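Local atomic coordinates of Ctr9 protein (Myceliophthora thermophila, PDB entry 6AF0), a protein that probably binds RNA polymerase II as the subunit of the Paf1 transcription elongation complex whose TPR solenoid carries Paf1 and Cdc73. Residues H687-V693 with K730-D735; M695-L700 with R723-F728; R717-Y721 with V750-K754; A742-I747 with A759-F763. All coordinates share one frame. Residue numbers count along the deposited sequence, not the author numbering.

Contact 1: H687-V693 with K730-D735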
loop_
_atom_site.group_PDB
_atom_site.type_symbol
_atom_site.label_atom_id
_atom_site.label_comp_id
_atom_site.label_asym_id
_atom_site.label_seq_id
_atom_site.Cartn_x
_atom_site.Cartn_y
_atom_site.Cartn_z
ATOM N N HIS A 687 6.867 -28.325 -19.177
ATOM C CA HIS A 687 7.592 -27.050 -19.191
ATOM C C HIS A 687 8.845 -27.053 -18.295
ATOM O O HIS A 687 9.197 -26.013 -17.744
ATOM C CB HIS A 687 6.669 -25.893 -18.740
ATOM C CG HIS A 687 5.405 -25.731 -19.545
ATOM N ND1 HIS A 687 4.675 -24.561 -19.558
ATOM C CD2 HIS A 687 4.734 -26.589 -20.347
ATOM C CE1 HIS A 687 3.617 -24.704 -20.339
ATOM N NE2 HIS A 687 3.630 -25.927 -20.831
ATOM N N ASP A 688 9.528 -28.191 -18.145
ATOM C CA ASP A 688 10.740 -28.215 -17.306
ATOM C C ASP A 688 11.902 -27.540 -18.014
ATOM O O ASP A 688 12.740 -28.216 -18.606
ATOM C CB ASP A 688 11.143 -29.632 -16.869
ATOM C CG ASP A 688 12.091 -29.627 -15.653
ATOM O OD1 ASP A 688 12.293 -28.533 -15.054
ATOM O OD2 ASP A 688 12.642 -30.701 -15.272
ATOM N N ARG A 689 11.955 -26.209 -17.914
ATOM C CA ARG A 689 12.977 -25.399 -18.575
ATOM C C ARG A 689 14.377 -26.019 -18.541
ATOM O O ARG A 689 15.064 -26.049 -19.552
ATOM C CB ARG A 689 13.039 -23.995 -17.981
ATOM C CG ARG A 689 11.915 -23.081 -18.448
ATOM C CD ARG A 689 10.729 -23.078 -17.499
ATOM N NE ARG A 689 10.860 -22.049 -16.482
ATOM C CZ ARG A 689 10.070 -21.946 -15.425
ATOM N NH1 ARG A 689 10.274 -20.976 -14.552
ATOM N NH2 ARG A 689 9.080 -22.817 -15.233
ATOM N N TYR A 690 14.786 -26.518 -17.384
ATOM C CA TYR A 690 16.082 -27.178 -17.246
ATOM C C TYR A 690 16.251 -28.231 -18.343
ATOM O O TYR A 690 17.225 -28.214 -19.085
ATOM C CB TYR A 690 16.211 -27.820 -15.858
ATOM C CG TYR A 690 17.631 -28.101 -15.399
ATOM C CD1 TYR A 690 18.323 -27.168 -14.643
ATOM C CD2 TYR A 690 18.268 -29.308 -15.702
ATOM C CE1 TYR A 690 19.623 -27.410 -14.206
ATOM C CE2 TYR A 690 19.571 -29.564 -15.275
ATOM C CZ TYR A 690 20.247 -28.609 -14.523
ATOM O OH TYR A 690 21.542 -28.833 -14.098
ATOM N N ALA A 691 15.288 -29.127 -18.461
ATOM C CA ALA A 691 15.395 -30.211 -19.443
ATOM C C ALA A 691 15.403 -29.709 -20.897
ATOM O O ALA A 691 16.102 -30.266 -21.744
ATOM C CB ALA A 691 14.285 -31.225 -19.235
ATOM N N LEU A 692 14.637 -28.661 -21.179
ATOM C CA LEU A 692 14.557 -28.100 -22.534
ATOM C C LEU A 692 15.895 -27.506 -22.994
ATOM O O LEU A 692 16.378 -27.799 -24.089
ATOM C CB LEU A 692 13.448 -27.039 -22.622
ATOM C CG LEU A 692 12.005 -27.558 -22.576
ATOM C CD1 LEU A 692 11.237 -26.856 -21.466
ATOM C CD2 LEU A 692 11.292 -27.394 -23.908
ATOM N N VAL A 693 16.498 -26.682 -22.147
ATOM C CA VAL A 693 17.813 -26.116 -22.443
ATOM C C VAL A 693 18.843 -27.255 -22.449
ATOM O O VAL A 693 19.859 -27.206 -23.135
ATOM C CB VAL A 693 18.193 -25.031 -21.427
ATOM C CG1 VAL A 693 19.494 -24.355 -21.829
ATOM C CG2 VAL A 693 17.086 -23.980 -21.337
ATOM N N LYS A 730 10.928 -22.433 -26.752
ATOM C CA LYS A 730 9.832 -22.773 -25.838
ATOM C C LYS A 730 10.259 -22.491 -24.398
ATOM O O LYS A 730 9.561 -21.801 -23.671
ATOM C CB LYS A 730 9.376 -24.237 -25.979
ATOM C CG LYS A 730 8.028 -24.534 -25.300
ATOM C CD LYS A 730 6.846 -24.539 -26.281
ATOM C CE LYS A 730 5.498 -24.803 -25.600
ATOM N NZ LYS A 730 4.322 -24.367 -26.417
ATOM N N ALA A 731 11.413 -23.031 -24.009
ATOM C CA ALA A 731 12.018 -22.781 -22.699
ATOM C C ALA A 731 12.086 -21.281 -22.373
ATOM O O ALA A 731 11.684 -20.845 -21.280
ATOM C CB ALA A 731 13.416 -23.378 -22.660
ATOM N N LEU A 732 12.606 -20.503 -23.324
ATOM C CA LEU A 732 12.835 -19.065 -23.128
ATOM C C LEU A 732 11.558 -18.228 -23.244
ATOM O O LEU A 732 11.497 -17.074 -22.796
ATOM C CB LEU A 732 13.886 -18.551 -24.118
ATOM C CG LEU A 732 14.274 -17.064 -24.053
ATOM C CD1 LEU A 732 14.569 -16.609 -22.634
ATOM C CD2 LEU A 732 15.477 -16.795 -24.936
ATOM N N GLN A 733 10.527 -18.808 -23.841
ATOM C CA GLN A 733 9.223 -18.148 -23.864
ATOM C C GLN A 733 8.497 -18.279 -22.520
ATOM O O GLN A 733 7.768 -17.376 -22.112
ATOM C CB GLN A 733 8.355 -18.676 -25.008
ATOM C CG GLN A 733 7.233 -19.625 -24.619
ATOM C CD GLN A 733 6.346 -19.956 -25.798
ATOM O OE1 GLN A 733 6.678 -19.648 -26.949
ATOM N NE2 GLN A 733 5.202 -20.573 -25.519
ATOM N N LEU A 734 8.704 -19.403 -21.839
ATOM C CA LEU A 734 8.140 -19.614 -20.514
ATOM C C LEU A 734 8.879 -18.708 -19.544
ATOM O O LEU A 734 8.293 -18.229 -18.586
ATOM C CB LEU A 734 8.262 -21.084 -20.094
ATOM C CG LEU A 734 7.686 -22.043 -21.136
ATOM C CD1 LEU A 734 8.091 -23.490 -20.914
ATOM C CD2 LEU A 734 6.175 -21.898 -21.184
ATOM N N ASP A 735 10.157 -18.466 -19.810
ATOM C CA ASP A 735 11.002 -17.745 -18.878
ATOM C C ASP A 735 11.968 -16.801 -19.607
ATOM O O ASP A 735 13.157 -17.085 -19.731
ATOM C CB ASP A 735 11.755 -18.743 -17.994
ATOM C CG ASP A 735 12.013 -18.215 -16.613
ATOM O OD1 ASP A 735 11.914 -16.975 -16.413
ATOM O OD2 ASP A 735 12.329 -19.059 -15.735
#

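Contact 2: M695-L700 with R723-F728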
loop_
_atom_site.group_PDB
_atom_site.type_symbol
_atom_site.label_atom_id
_atom_site.label_comp_id
_atom_site.label_asym_id
_atom_site.label_seq_id
_atom_site.Cartn_x
_atom_site.Cartn_y
_atom_site.Cartn_z
ATOM N N MET A 695 18.167 -29.973 -23.799
ATOM C CA MET A 695 17.956 -30.551 -25.120
ATOM C C MET A 695 18.618 -29.724 -26.209
ATOM O O MET A 695 19.310 -30.262 -27.070
ATOM C CB MET A 695 16.465 -30.682 -25.399
ATOM C CG MET A 695 15.747 -31.714 -24.547
ATOM S SD MET A 695 15.713 -33.332 -25.355
ATOM C CE MET A 695 17.418 -33.788 -25.202
ATOM N N GLY A 696 18.388 -28.417 -26.157
ATOM C CA GLY A 696 19.001 -27.468 -27.075
ATOM C C GLY A 696 20.498 -27.626 -27.063
ATOM O O GLY A 696 21.125 -27.557 -28.110
ATOM N N ASN A 697 21.050 -27.847 -25.866
ATOM C CA ASN A 697 22.481 -28.129 -25.652
ATOM C C ASN A 697 22.957 -29.411 -26.295
ATOM O O ASN A 697 24.012 -29.435 -26.921
ATOM C CB ASN A 697 22.785 -28.256 -24.164
ATOM C CG ASN A 697 22.928 -26.917 -23.465
ATOM O OD1 ASN A 697 22.820 -25.841 -24.071
ATOM N ND2 ASN A 697 23.177 -26.984 -22.160
ATOM N N LEU A 698 22.193 -30.482 -26.095
ATOM C CA LEU A 698 22.571 -31.798 -26.593
ATOM C C LEU A 698 22.510 -31.836 -28.104
ATOM O O LEU A 698 23.451 -32.291 -28.773
ATOM C CB LEU A 698 21.666 -32.887 -26.027
ATOM C CG LEU A 698 22.368 -34.239 -25.794
ATOM C CD1 LEU A 698 21.477 -35.150 -24.972
ATOM C CD2 LEU A 698 22.790 -34.937 -27.085
ATOM N N HIS A 699 21.388 -31.362 -28.634
ATOM C CA HIS A 699 21.217 -31.235 -30.075
ATOM C C HIS A 699 22.430 -30.505 -30.616
ATOM O O HIS A 699 23.204 -31.063 -31.397
ATOM C CB HIS A 699 19.913 -30.492 -30.419
ATOM C CG HIS A 699 18.708 -31.385 -30.480
ATOM N ND1 HIS A 699 17.880 -31.442 -31.580
ATOM C CD2 HIS A 699 18.211 -32.277 -29.590
ATOM C CE1 HIS A 699 16.921 -32.327 -31.364
ATOM N NE2 HIS A 699 17.098 -32.845 -30.161
ATOM N N LEU A 700 22.618 -29.286 -30.118
ATOM C CA LEU A 700 23.682 -28.376 -30.561
ATOM C C LEU A 700 25.061 -29.026 -30.646
ATOM O O LEU A 700 25.829 -28.806 -31.582
ATOM C CB LEU A 700 23.746 -27.192 -29.601
ATOM C CG LEU A 700 23.995 -25.805 -30.152
ATOM C CD1 LEU A 700 23.119 -25.489 -31.349
ATOM C CD2 LEU A 700 23.755 -24.814 -29.032
ATOM N N ARG A 723 15.764 -27.956 -34.503
ATOM C CA ARG A 723 15.192 -28.627 -33.331
ATOM C C ARG A 723 15.747 -28.100 -32.023
ATOM O O ARG A 723 15.000 -27.923 -31.067
ATOM C CB ARG A 723 15.436 -30.121 -33.391
ATOM C CG ARG A 723 14.630 -30.790 -34.467
ATOM C CD ARG A 723 14.929 -32.266 -34.521
ATOM N NE ARG A 723 14.196 -32.888 -35.612
ATOM C CZ ARG A 723 14.419 -34.116 -36.052
ATOM N NH1 ARG A 723 15.365 -34.854 -35.480
ATOM N NH2 ARG A 723 13.700 -34.597 -37.063
ATOM N N ALA A 724 17.058 -27.878 -31.982
ATOM C CA ALA A 724 17.699 -27.264 -30.833
ATOM C C ALA A 724 17.026 -25.934 -30.527
ATOM O O ALA A 724 16.697 -25.640 -29.379
ATOM C CB ALA A 724 19.185 -27.053 -31.091
ATOM N N VAL A 725 16.808 -25.132 -31.556
ATOM C CA VAL A 725 16.177 -23.834 -31.363
ATOM C C VAL A 725 14.695 -23.985 -30.961
ATOM O O VAL A 725 14.164 -23.159 -30.213
ATOM C CB VAL A 725 16.369 -22.951 -32.605
ATOM C CG1 VAL A 725 15.616 -21.642 -32.474
ATOM C CG2 VAL A 725 17.851 -22.666 -32.808
ATOM N N GLU A 726 14.041 -25.043 -31.444
ATOM C CA GLU A 726 12.691 -25.417 -30.990
ATOM C C GLU A 726 12.659 -25.406 -29.461
ATOM O O GLU A 726 11.879 -24.663 -28.846
ATOM C CB GLU A 726 12.295 -26.822 -31.496
ATOM C CG GLU A 726 10.873 -26.961 -32.035
ATOM C CD GLU A 726 10.821 -26.820 -33.549
ATOM O OE1 GLU A 726 11.422 -27.665 -34.245
ATOM O OE2 GLU A 726 10.195 -25.866 -34.055
ATOM N N PHE A 727 13.529 -26.228 -28.866
ATOM C CA PHE A 727 13.606 -26.373 -27.408
ATOM C C PHE A 727 14.072 -25.089 -26.708
ATOM O O PHE A 727 13.532 -24.709 -25.670
ATOM C CB PHE A 727 14.557 -27.489 -27.007
ATOM C CG PHE A 727 14.217 -28.836 -27.569
ATOM C CD1 PHE A 727 13.212 -29.596 -27.037
ATOM C CD2 PHE A 727 14.970 -29.375 -28.583
ATOM C CE1 PHE A 727 12.939 -30.858 -27.531
ATOM C CE2 PHE A 727 14.703 -30.639 -29.082
ATOM C CZ PHE A 727 13.690 -31.383 -28.553
ATOM N N PHE A 728 15.087 -24.433 -27.254
ATOM C CA PHE A 728 15.551 -23.192 -26.664
ATOM C C PHE A 728 14.464 -22.132 -26.568
ATOM O O PHE A 728 14.414 -21.371 -25.587
ATOM C CB PHE A 728 16.720 -22.599 -27.456
ATOM C CG PHE A 728 18.044 -23.265 -27.204
ATOM C CD1 PHE A 728 18.412 -23.693 -25.930
ATOM C CD2 PHE A 728 18.945 -23.435 -28.250
ATOM C CE1 PHE A 728 19.632 -24.304 -25.722
ATOM C CE2 PHE A 728 20.167 -24.041 -28.042
ATOM C CZ PHE A 728 20.514 -24.479 -26.777
#

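Contact 3: R717-Y721 with V750-K754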
loop_
_atom_site.group_PDB
_atom_site.type_symbol
_atom_site.label_atom_id
_atom_site.label_comp_id
_atom_site.label_asym_id
_atom_site.label_seq_id
_atom_site.Cartn_x
_atom_site.Cartn_y
_atom_site.Cartn_z
ATOM N N ARG A 717 21.648 -31.451 -40.992
ATOM C CA ARG A 717 22.056 -30.976 -39.678
ATOM C C ARG A 717 21.532 -29.564 -39.397
ATOM O O ARG A 717 21.280 -29.209 -38.237
ATOM C CB ARG A 717 23.581 -31.050 -39.527
ATOM C CG ARG A 717 24.373 -29.896 -40.131
ATOM C CD ARG A 717 25.841 -30.021 -39.717
ATOM N NE ARG A 717 26.678 -28.835 -39.938
ATOM C CZ ARG A 717 26.478 -27.622 -39.410
ATOM N NH1 ARG A 717 25.424 -27.360 -38.640
ATOM N NH2 ARG A 717 27.334 -26.641 -39.673
ATOM N N SER A 718 21.346 -28.762 -40.441
ATOM C CA SER A 718 20.670 -27.476 -40.259
ATOM C C SER A 718 19.192 -27.651 -39.819
ATOM O O SER A 718 18.581 -26.747 -39.259
ATOM C CB SER A 718 20.748 -26.638 -41.524
ATOM O OG SER A 718 20.481 -25.284 -41.210
ATOM N N ALA A 719 18.617 -28.812 -40.103
ATOM C CA ALA A 719 17.349 -29.221 -39.490
ATOM C C ALA A 719 17.548 -29.570 -38.009
ATOM O O ALA A 719 16.696 -29.254 -37.175
ATOM C CB ALA A 719 16.753 -30.409 -40.235
ATOM N N ALA A 720 18.660 -30.242 -37.696
ATOM C CA ALA A 720 19.026 -30.578 -36.306
ATOM C C ALA A 720 19.205 -29.345 -35.429
ATOM O O ALA A 720 18.832 -29.364 -34.259
ATOM C CB ALA A 720 20.292 -31.424 -36.258
ATOM N N TYR A 721 19.793 -28.291 -35.985
ATOM C CA TYR A 721 19.884 -27.003 -35.279
ATOM C C TYR A 721 18.503 -26.400 -35.070
ATOM O O TYR A 721 18.215 -25.820 -34.022
ATOM C CB TYR A 721 20.754 -26.000 -36.039
ATOM C CG TYR A 721 22.243 -26.142 -35.797
ATOM C CD1 TYR A 721 22.857 -27.398 -35.757
ATOM C CD2 TYR A 721 23.046 -25.024 -35.626
ATOM C CE1 TYR A 721 24.221 -27.524 -35.541
ATOM C CE2 TYR A 721 24.406 -25.148 -35.422
ATOM C CZ TYR A 721 24.990 -26.398 -35.377
ATOM O OH TYR A 721 26.341 -26.529 -35.165
ATOM N N VAL A 750 25.651 -18.422 -34.364
ATOM C CA VAL A 750 26.988 -18.344 -34.917
ATOM C C VAL A 750 27.284 -19.504 -35.873
ATOM O O VAL A 750 27.890 -19.327 -36.924
ATOM C CB VAL A 750 28.051 -18.296 -33.806
ATOM C CG1 VAL A 750 28.032 -19.582 -33.009
ATOM C CG2 VAL A 750 29.434 -18.077 -34.399
ATOM N N GLU A 751 26.854 -20.691 -35.505
ATOM C CA GLU A 751 27.220 -21.878 -36.249
ATOM C C GLU A 751 26.359 -22.068 -37.485
ATOM O O GLU A 751 26.888 -22.336 -38.561
ATOM C CB GLU A 751 27.124 -23.097 -35.348
ATOM C CG GLU A 751 28.067 -23.036 -34.165
ATOM C CD GLU A 751 28.086 -24.305 -33.349
ATOM O OE1 GLU A 751 27.088 -25.055 -33.375
ATOM O OE2 GLU A 751 29.106 -24.532 -32.664
ATOM N N ASP A 752 25.039 -21.940 -37.350
ATOM C CA ASP A 752 24.168 -22.176 -38.508
ATOM C C ASP A 752 24.151 -21.002 -39.450
ATOM O O ASP A 752 24.214 -21.201 -40.645
ATOM C CB ASP A 752 22.735 -22.525 -38.140
ATOM C CG ASP A 752 21.968 -23.102 -39.325
ATOM O OD1 ASP A 752 21.739 -24.332 -39.329
ATOM O OD2 ASP A 752 21.628 -22.341 -40.263
ATOM N N ARG A 753 24.026 -19.791 -38.926
ATOM C CA ARG A 753 24.137 -18.587 -39.763
ATOM C C ARG A 753 25.106 -17.633 -39.157
ATOM O O ARG A 753 24.815 -17.007 -38.149
ATOM C CB ARG A 753 22.815 -17.845 -39.958
ATOM C CG ARG A 753 21.642 -18.298 -39.102
ATOM C CD ARG A 753 20.720 -19.221 -39.895
ATOM N NE ARG A 753 19.359 -18.694 -39.959
ATOM C CZ ARG A 753 18.984 -17.634 -40.683
ATOM N NH1 ARG A 753 19.856 -16.951 -41.430
ATOM N NH2 ARG A 753 17.715 -17.243 -40.654
ATOM N N LYS A 754 26.225 -17.442 -39.820
ATOM C CA LYS A 754 27.370 -16.857 -39.160
ATOM C C LYS A 754 27.017 -15.426 -38.809
ATOM O O LYS A 754 27.546 -14.488 -39.389
ATOM C CB LYS A 754 28.623 -16.924 -40.036
ATOM C CG LYS A 754 28.645 -17.998 -41.104
ATOM C CD LYS A 754 29.117 -19.333 -40.567
ATOM C CE LYS A 754 28.855 -20.420 -41.598
ATOM N NZ LYS A 754 29.749 -21.595 -41.408
#

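Contact 4: A742-I747 with A759-F763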
loop_
_atom_site.group_PDB
_atom_site.type_symbol
_atom_site.label_atom_id
_atom_site.label_comp_id
_atom_site.label_asym_id
_atom_site.label_seq_id
_atom_site.Cartn_x
_atom_site.Cartn_y
_atom_site.Cartn_z
ATOM N N ALA A 742 18.851 -18.490 -24.231
ATOM C CA ALA A 742 19.246 -17.396 -25.091
ATOM C C ALA A 742 20.666 -17.593 -25.609
ATOM O O ALA A 742 20.925 -17.447 -26.803
ATOM C CB ALA A 742 19.136 -16.084 -24.335
ATOM N N GLN A 743 21.579 -17.946 -24.714
ATOM C CA GLN A 743 22.960 -18.200 -25.112
ATOM C C GLN A 743 23.063 -19.373 -26.080
ATOM O O GLN A 743 23.889 -19.361 -26.970
ATOM C CB GLN A 743 23.832 -18.475 -23.903
ATOM C CG GLN A 743 25.289 -18.123 -24.112
ATOM C CD GLN A 743 26.227 -18.995 -23.304
ATOM O OE1 GLN A 743 25.806 -19.991 -22.729
ATOM N NE2 GLN A 743 27.502 -18.624 -23.247
ATOM N N GLY A 744 22.219 -20.377 -25.908
ATOM C CA GLY A 744 22.168 -21.504 -26.838
ATOM C C GLY A 744 21.653 -21.119 -28.213
ATOM O O GLY A 744 22.001 -21.743 -29.226
ATOM N N ILE A 745 20.801 -20.098 -28.243
ATOM C CA ILE A 745 20.329 -19.521 -29.500
ATOM C C ILE A 745 21.454 -18.711 -30.156
ATOM O O ILE A 745 21.561 -18.687 -31.376
ATOM C CB ILE A 745 19.070 -18.644 -29.315
ATOM C CG1 ILE A 745 17.910 -19.463 -28.759
ATOM C CG2 ILE A 745 18.611 -18.066 -30.641
ATOM C CD1 ILE A 745 16.756 -18.622 -28.264
ATOM N N ALA A 746 22.303 -18.064 -29.359
ATOM C CA ALA A 746 23.462 -17.351 -29.915
ATOM C C ALA A 746 24.476 -18.318 -30.559
ATOM O O ALA A 746 25.103 -18.006 -31.580
ATOM C CB ALA A 746 24.134 -16.504 -28.849
ATOM N N ILE A 747 24.632 -19.485 -29.946
ATOM C CA ILE A 747 25.508 -20.524 -30.471
ATOM C C ILE A 747 24.885 -21.051 -31.742
ATOM O O ILE A 747 25.577 -21.304 -32.724
ATOM C CB ILE A 747 25.721 -21.689 -29.473
ATOM C CG1 ILE A 747 26.485 -21.195 -28.241
ATOM C CG2 ILE A 747 26.484 -22.842 -30.135
ATOM C CD1 ILE A 747 26.702 -22.247 -27.178
ATOM N N ALA A 759 24.567 -12.322 -32.289
ATOM C CA ALA A 759 24.859 -13.405 -31.374
ATOM C C ALA A 759 25.689 -12.807 -30.267
ATOM O O ALA A 759 25.493 -13.130 -29.106
ATOM C CB ALA A 759 25.607 -14.531 -32.057
ATOM N N LEU A 760 26.588 -11.901 -30.632
ATOM C CA LEU A 760 27.368 -11.155 -29.655
ATOM C C LEU A 760 26.547 -10.276 -28.699
ATOM O O LEU A 760 26.950 -10.061 -27.569
ATOM C CB LEU A 760 28.420 -10.289 -30.346
ATOM C CG LEU A 760 29.305 -9.499 -29.380
ATOM C CD1 LEU A 760 29.900 -10.464 -28.375
ATOM C CD2 LEU A 760 30.401 -8.730 -30.090
ATOM N N GLN A 761 25.423 -9.741 -29.153
ATOM C CA GLN A 761 24.510 -9.011 -28.259
ATOM C C GLN A 761 24.027 -9.906 -27.133
ATOM O O GLN A 761 24.146 -9.566 -25.950
ATOM C CB GLN A 761 23.295 -8.486 -29.018
ATOM C CG GLN A 761 23.626 -7.455 -30.071
ATOM C CD GLN A 761 23.731 -6.071 -29.482
ATOM O OE1 GLN A 761 24.457 -5.855 -28.505
ATOM N NE2 GLN A 761 23.000 -5.121 -30.068
ATOM N N ILE A 762 23.476 -11.051 -27.528
ATOM C CA ILE A 762 23.014 -12.072 -26.590
ATOM C C ILE A 762 24.122 -12.345 -25.597
ATOM O O ILE A 762 23.938 -12.189 -24.389
ATOM C CB ILE A 762 22.633 -13.394 -27.294
ATOM C CG1 ILE A 762 21.320 -13.251 -28.082
ATOM C CG2 ILE A 762 22.472 -14.504 -26.273
ATOM C CD1 ILE A 762 21.484 -13.111 -29.578
ATOM N N PHE A 763 25.283 -12.707 -26.134
ATOM C CA PHE A 763 26.467 -12.958 -25.331
ATOM C C PHE A 763 26.791 -11.857 -24.322
ATOM O O PHE A 763 27.220 -12.178 -23.233
ATOM C CB PHE A 763 27.702 -13.242 -26.200
ATOM C CG PHE A 763 27.745 -14.643 -26.740
ATOM C CD1 PHE A 763 27.559 -15.721 -25.902
ATOM C CD2 PHE A 763 27.974 -14.883 -28.092
ATOM C CE1 PHE A 763 27.583 -17.012 -26.400
ATOM C CE2 PHE A 763 27.994 -16.173 -28.595
ATOM C CZ PHE A 763 27.794 -17.241 -27.745
#

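Contact 1: H687-V693 with K730-D735
This is a helix-helix contact inside one TPR-like hairpin of the Ctr9 solenoid. The start of helix 689-704 meets the end of helix 712-734. The short helical segments run roughly antiparallel, at 147°, with their axes 9.2 Å apart. A731 sits at the centre and is small enough to let the backbones approach, with R689 CA 5.0 Å from A731 CA. The CB of A731 lies 3.7 Å from L692 CB and 3.9 Å from V693 CG2. L734 covers the outer edge. Its CD2 is 3.5 Å from H687 ND1, and its CB is 4.1 Å from R689 CD. The R689 side chain bends across to D735, just past the end of the partner helix. There R689 NH1 makes a salt bridge with D735 OD2 at 3.0 Å. R689 NE adds a weak hydrogen bond of 3.4 Å to the same D735 OD2. That carboxylate has a stronger partner in a basic side chain of the Cdc73 chain, so the charge is shared between subunits. Helix 673-684 touches L692 from the preceding hairpin. Helix 739-752, next in the chain, packs on V693 through Y740 and A741 and on L732 through A741 and A742.

Contact 2: M695-L700 with R723-F728
H699, F727 and F728 have the most surface covered here. The edge of F727 points at the face of H699, giving a T-shaped pair with centroids 5.0 Å apart and planes at 68°. F727 also offers a face to M695. M695 CB makes a CH-pi contact 3.7 Å from the F727 centroid, and M695 SD lies 4.6 Å from it in a Met-aromatic contact. The base of the H699 side chain packs too, with H699 CB 3.6 Å from A724 CB. The two segments are nearly antiparallel, at 166°, and G696 CA comes within 4.0 Å of A724 CA. A small residue on each helix at this crossing, followed by an aromatic one turn after the alanine, matches the TPR signature of glycine at position 8, alanine at 20 and phenylalanine at 24. F728 takes that last place. Its face lies over G696, with G696 CA 3.6 Å from the ring centroid; a CB on G696 would run into the ring. At the edge of the same ring, L700 CD2 is 3.8 Å from F728 CE2. Helix 739-752 packs on F728 through I745 and on L700 through I747.

Contact 3: R717-Y721 with V750-K754
Two short side-chain hydrogen bonds bring helix 712-734 to the C-terminal end of helix 739-752. The contact joins the second helix of one TPR-like hairpin to the first helix of the next. The backbones stay apart here, with S718 CA 6.6 Å from D752 CA, so side chains bridge the gap. S718 has chi1 near t, and its OG donates to D752 OD1 at 2.5 Å. D752 also has chi1 near t; its CB bond points sideways, yet the carboxylate reaches S718. Y721 takes an m rotamer and extends straight across. Its ring passes D752, with Y721 CD2 3.6 Å from D752 CB, and its hydroxyl Y721 OH donates to E751 OE1 at 2.4 Å. E751 is m at chi1, with t at chi2 carrying the carboxylate out to the tyrosine hydroxyl. Its other oxygen, OE2, forms a salt bridge with R704 of helix 689-704, so E751 ties two helices to its own. R717 NH2 comes no nearer than 4.5 Å to E751 O. Y721 and D752 each also pack on an aromatic side chain of the Cdc73 chain. Both bonds are very short, and at 2.88 Å resolution their exact lengths deserve caution. The chemistry is nonetheless clear: hydroxyls from one helix satisfy acidic groups of the other, so this partly exposed joint between repeats is polar and directional.

Contact 4: A742-I747 with A759-F763
Helices 739-752 and 756-770 form the next TPR-like hairpin, and this contact is its buried interior. The segments run antiparallel at 153°, with axes 8.7 Å apart. A746 is the low point of the first helix, and three residues of the second gather round it. A759 is the shallow bump. Its CB lies 4.0 Å from A746 CB and 3.5 Å from A746 O, and the backbones close in to 4.4 Å between A746 CA and A759 CA. I762 is a deeper bump. Its CG2 enters the groove beside A746, 3.7 Å from A746 CB and 3.4 Å from A742 O. F763 is the broad one. Its ring lies with a face over A746, whose CB makes a CH-pi contact 4.0 Å from the ring centroid. Q743 CG at 3.4 Å from F763 CE1 and I747 CG1 at 4.2 Å from F763 CZ fill the space round the same ring. The alanine pair followed by phenylalanine matches the small-residue crossing and aromatic of a TPR. I782 of helix 773-785 also packs on F763. The amide of Q743 turns to another subunit, where OE1 accepts a weak hydrogen bond from a polar side chain of the Paf1 chain. No hydrogen bond crosses between the two segments. The hairpin is therefore held here by apolar fit and aromatic contact.

Contacts 1 and 2 hold the same pair, helices 689-704 and 712-734, at adjoining levels of one hairpin interface. Contact 4 repeats the antiparallel arrangement in the next hairpin, and contact 3 joins the two hairpins. Contact 4 is fully buried and apolar. Contacts 1 and 2 are partly buried; the first adds a salt bridge to D735 and the second is rich in aromatics. Contact 3 lies at the surface and relies on hydroxyl-carboxylate bonds. F728 and L700 of contact 2 pack on G744 of contact 4, and L732 of contact 1 meets A742, so the two hairpins pack directly on each other.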